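Trichosurin (Trichosurus vulpecula, PDB 2R74) is a secreted milk protein of the lipocalin family that forms homodimers and probably binds and carries small molecules. Local coordinates at residues 98-103 against 113-118. The protein carries 1 engineered substitution. Numbering follows the deposited sequence.
Sequences DVYYES and IFYNYH. Engineered in segment 98-103: Glu102 (natural residue Gly).
Asp98 and Tyr100 each exchange two backbone hydrogen bonds, with Tyr115 and Ile113 respectively, joining neighbouring antiparallel strands of the lipocalin barrel, with the shortest from Ile113 N to Tyr100 O at 2.9 Å. Between these rungs sits the non-hydrogen-bonded pair Val99–Phe114. Here Val99 lays both methyls by the Phe114 ring: CG2 makes an off-centre CH-pi contact, 4.1 Å from the centroid, while CG1 lies over the ring toward its rim. An isopropanol molecule bound close to Phe114 suggests that this face of the sheet lines the barrel's pocket.

The opposite face carries Asp98, Tyr100, Ile113, Tyr115 and Tyr117, and meets the second subunit. Tyr100 and Tyr115 touch rim to rim, CD2 to CE1 at 3.7 Å, with planes 80° apart. Tyr117 OH donates to Asp98 OD2 across a very short 2.5 Å, the oxygen lying at the ring's edge. CG beside the backbone N (chi1 -73°) brings the Asp98 carboxylate to this hydroxyl; its plane and the ring's are 78° apart. A phenylalanine in place of Tyr117 would probably leave OD2 without this donor.

Asp98 OD2 is also hydrogen-bonded to Tyr115 OH, and OD1 forms a salt bridge with Arg150, both of the second subunit. The charge of this buried carboxylate is probably balanced by Arg150 and eased by the two hydroxyls, so its partners come from both subunits.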
ATOM      1  N   ASP A  98       4.653  -5.052  -2.075  1.00 24.39           N
ATOM      2  CA  ASP A  98       4.006  -5.197  -0.780  1.00 24.80           C
ATOM      3  C   ASP A  98       2.634  -5.711  -1.224  1.00 23.13           C
ATOM      4  O   ASP A  98       1.969  -5.062  -2.028  1.00 22.83           O
ATOM      5  CB  ASP A  98       3.835  -3.847  -0.078  1.00 26.67           C
ATOM      6  CG  ASP A  98       5.138  -3.288   0.448  1.00 31.04           C
ATOM      7  OD1 ASP A  98       5.934  -4.067   1.010  1.00 31.92           O
ATOM      8  OD2 ASP A  98       5.353  -2.063   0.325  1.00 34.46           O
ATOM      9  N   VAL A  99       2.218  -6.867  -0.721  1.00 21.33           N
ATOM     10  CA  VAL A  99       0.941  -7.458  -1.117  1.00 20.20           C
ATOM     11  C   VAL A  99      -0.070  -7.534   0.028  1.00 21.63           C
ATOM     12  O   VAL A  99       0.226  -8.086   1.088  1.00 20.32           O
ATOM     13  CB  VAL A  99       1.155  -8.889  -1.670  1.00 21.46           C
ATOM     14  CG1 VAL A  99      -0.173  -9.477  -2.139  1.00 20.53           C
ATOM     15  CG2 VAL A  99       2.168  -8.865  -2.809  1.00 17.62           C
ATOM     16  N   TYR A 100      -1.266  -6.993  -0.200  1.00 20.66           N
ATOM     17  CA  TYR A 100      -2.321  -7.005   0.808  1.00 19.15           C
ATOM     18  C   TYR A 100      -3.538  -7.776   0.317  1.00 20.02           C
ATOM     19  O   TYR A 100      -4.029  -7.547  -0.790  1.00 17.64           O
ATOM     20  CB  TYR A 100      -2.733  -5.571   1.164  1.00 21.44           C
ATOM     21  CG  TYR A 100      -1.631  -4.773   1.830  1.00 23.69           C
ATOM     22  CD1 TYR A 100      -1.472  -4.779   3.211  1.00 26.20           C
ATOM     23  CD2 TYR A 100      -0.743  -4.022   1.071  1.00 24.34           C
ATOM     24  CE1 TYR A 100      -0.456  -4.054   3.813  1.00 25.88           C
ATOM     25  CE2 TYR A 100       0.271  -3.301   1.660  1.00 23.01           C
ATOM     26  CZ  TYR A 100       0.411  -3.316   3.024  1.00 24.40           C
ATOM     27  OH  TYR A 100       1.422  -2.582   3.596  1.00 25.72           O
ATOM     28  N   TYR A 101      -4.017  -8.693   1.152  1.00 20.17           N
ATOM     29  CA  TYR A 101      -5.178  -9.515   0.836  1.00 21.38           C
ATOM     30  C   TYR A 101      -6.409  -8.966   1.551  1.00 23.11           C
ATOM     31  O   TYR A 101      -6.331  -8.555   2.711  1.00 22.22           O
ATOM     32  CB  TYR A 101      -4.925 -10.965   1.277  1.00 23.30           C
ATOM     33  CG  TYR A 101      -6.185 -11.799   1.393  1.00 24.11           C
ATOM     34  CD1 TYR A 101      -6.885 -12.200   0.264  1.00 24.90           C
ATOM     35  CD2 TYR A 101      -6.682 -12.168   2.637  1.00 26.85           C
ATOM     36  CE1 TYR A 101      -8.048 -12.945   0.371  1.00 25.80           C
ATOM     37  CE2 TYR A 101      -7.841 -12.913   2.753  1.00 28.26           C
ATOM     38  CZ  TYR A 101      -8.518 -13.298   1.614  1.00 26.85           C
ATOM     39  OH  TYR A 101      -9.664 -14.046   1.723  1.00 27.57           O
ATOM     40  N   GLU A 102      -7.538  -8.943   0.851  1.00 25.29           N
ATOM     41  CA  GLU A 102      -8.790  -8.462   1.424  1.00 28.59           C
ATOM     42  C   GLU A 102      -9.960  -9.270   0.855  1.00 29.83           C
ATOM     43  O   GLU A 102      -9.902  -9.740  -0.277  1.00 29.05           O
ATOM     44  CB  GLU A 102      -9.029  -6.982   1.078  1.00 30.92           C
ATOM     45  CG  GLU A 102      -7.928  -6.020   1.449  1.00 33.28           C
ATOM     46  CD  GLU A 102      -8.284  -4.573   1.151  1.00 36.41           C
ATOM     47  OE1 GLU A 102      -9.182  -4.335   0.327  1.00 37.58           O
ATOM     48  OE2 GLU A 102      -7.653  -3.678   1.729  1.00 36.39           O
ATOM     49  N   SER A 103     -11.024  -9.397   1.641  1.00 30.16           N
ATOM     50  CA  SER A 103     -12.234 -10.080   1.214  1.00 31.86           C
ATOM     51  C   SER A 103     -13.256 -10.191   2.324  1.00 34.47           C
ATOM     52  O   SER A 103     -12.940 -10.660   3.409  1.00 33.33           O
ATOM     53  CB  SER A 103     -11.932 -11.483   0.695  1.00 33.10           C
ATOM     54  OG  SER A 103     -13.144 -12.148   0.362  1.00 33.83           O
ATOM     55  N   ILE A 113      -4.057  -6.550  -3.464  1.00 18.40           N
ATOM     56  CA  ILE A 113      -3.549  -5.246  -3.866  1.00 19.30           C
ATOM     57  C   ILE A 113      -2.027  -5.297  -3.881  1.00 20.09           C
ATOM     58  O   ILE A 113      -1.402  -5.570  -2.860  1.00 21.19           O
ATOM     59  CB  ILE A 113      -3.973  -4.160  -2.873  1.00 18.52           C
ATOM     60  CG1 ILE A 113      -5.497  -4.085  -2.812  1.00 20.44           C
ATOM     61  CG2 ILE A 113      -3.362  -2.823  -3.278  1.00 19.92           C
ATOM     62  CD1 ILE A 113      -6.008  -3.200  -1.691  1.00 27.88           C
ATOM     63  N   PHE A 114      -1.438  -5.039  -5.043  1.00 20.67           N
ATOM     64  CA  PHE A 114       0.009  -5.049  -5.167  1.00 20.18           C
ATOM     65  C   PHE A 114       0.552  -3.639  -5.295  1.00 20.71           C
ATOM     66  O   PHE A 114       0.112  -2.867  -6.154  1.00 19.47           O
ATOM     67  CB  PHE A 114       0.463  -5.816  -6.414  1.00 22.37           C
ATOM     68  CG  PHE A 114       0.268  -7.300  -6.338  1.00 26.46           C
ATOM     69  CD1 PHE A 114      -1.001  -7.849  -6.292  1.00 28.94           C
ATOM     70  CD2 PHE A 114       1.362  -8.151  -6.343  1.00 27.67           C
ATOM     71  CE1 PHE A 114      -1.174  -9.225  -6.253  1.00 29.87           C
ATOM     72  CE2 PHE A 114       1.193  -9.524  -6.304  1.00 29.29           C
ATOM     73  CZ  PHE A 114      -0.075 -10.059  -6.258  1.00 30.71           C
ATOM     74  N   TYR A 115       1.504  -3.306  -4.437  1.00 20.42           N
ATOM     75  CA  TYR A 115       2.172  -2.017  -4.517  1.00 22.64           C
ATOM     76  C   TYR A 115       3.538  -2.415  -5.060  1.00 23.90           C
ATOM     77  O   TYR A 115       4.366  -2.970  -4.336  1.00 23.88           O
ATOM     78  CB  TYR A 115       2.297  -1.371  -3.138  1.00 23.17           C
ATOM     79  CG  TYR A 115       0.976  -0.852  -2.615  1.00 23.33           C
ATOM     80  CD1 TYR A 115       0.244  -1.571  -1.677  1.00 22.56           C
ATOM     81  CD2 TYR A 115       0.443   0.336  -3.094  1.00 23.08           C
ATOM     82  CE1 TYR A 115      -0.985  -1.119  -1.234  1.00 23.43           C
ATOM     83  CE2 TYR A 115      -0.786   0.796  -2.660  1.00 23.85           C
ATOM     84  CZ  TYR A 115      -1.496   0.063  -1.731  1.00 25.38           C
ATOM     85  OH  TYR A 115      -2.727   0.507  -1.313  1.00 27.81           O
ATOM     86  N   ASN A 116       3.746  -2.163  -6.346  1.00 23.68           N
ATOM     87  CA  ASN A 116       4.989  -2.529  -7.010  1.00 25.00           C
ATOM     88  C   ASN A 116       6.030  -1.421  -7.011  1.00 26.54           C
ATOM     89  O   ASN A 116       5.733  -0.276  -7.343  1.00 25.25           O
ATOM     90  CB  ASN A 116       4.690  -2.966  -8.448  1.00 24.07           C
ATOM     91  CG  ASN A 116       5.948  -3.216  -9.260  1.00 25.04           C
ATOM     92  OD1 ASN A 116       6.379  -2.362 -10.036  1.00 23.69           O
ATOM     93  ND2 ASN A 116       6.543  -4.389  -9.086  1.00 25.92           N
ATOM     94  N   TYR A 117       7.248  -1.775  -6.617  1.00 26.89           N
ATOM     95  CA  TYR A 117       8.352  -0.827  -6.591  1.00 29.89           C
ATOM     96  C   TYR A 117       9.315  -1.237  -7.688  1.00 30.20           C
ATOM     97  O   TYR A 117      10.089  -2.177  -7.524  1.00 30.08           O
ATOM     98  CB  TYR A 117       9.069  -0.861  -5.244  1.00 30.50           C
ATOM     99  CG  TYR A 117       8.160  -0.607  -4.068  1.00 32.03           C
ATOM    100  CD1 TYR A 117       7.522  -1.655  -3.417  1.00 33.62           C
ATOM    101  CD2 TYR A 117       7.920   0.685  -3.623  1.00 34.11           C
ATOM    102  CE1 TYR A 117       6.670  -1.423  -2.351  1.00 34.47           C
ATOM    103  CE2 TYR A 117       7.070   0.929  -2.562  1.00 33.98           C
ATOM    104  CZ  TYR A 117       6.449  -0.129  -1.931  1.00 34.56           C
ATOM    105  OH  TYR A 117       5.608   0.113  -0.874  1.00 35.01           O
ATOM    106  N   HIS A 118       9.246  -0.535  -8.813  1.00 31.24           N
ATOM    107  CA  HIS A 118      10.102  -0.832  -9.949  1.00 34.05           C
ATOM    108  C   HIS A 118      11.074   0.324 -10.153  1.00 34.63           C
ATOM    109  O   HIS A 118      10.684   1.414 -10.578  1.00 32.50           O
ATOM    110  CB  HIS A 118       9.258  -1.033 -11.209  1.00 34.01           C
ATOM    111  CG  HIS A 118      10.025  -1.595 -12.365  1.00 35.12           C
ATOM    112  ND1 HIS A 118      10.499  -2.889 -12.384  1.00 35.74           N
ATOM    113  CD2 HIS A 118      10.419  -1.033 -13.532  1.00 35.62           C
ATOM    114  CE1 HIS A 118      11.151  -3.101 -13.514  1.00 36.28           C
ATOM    115  NE2 HIS A 118      11.117  -1.990 -14.227  1.00 35.52           N
TER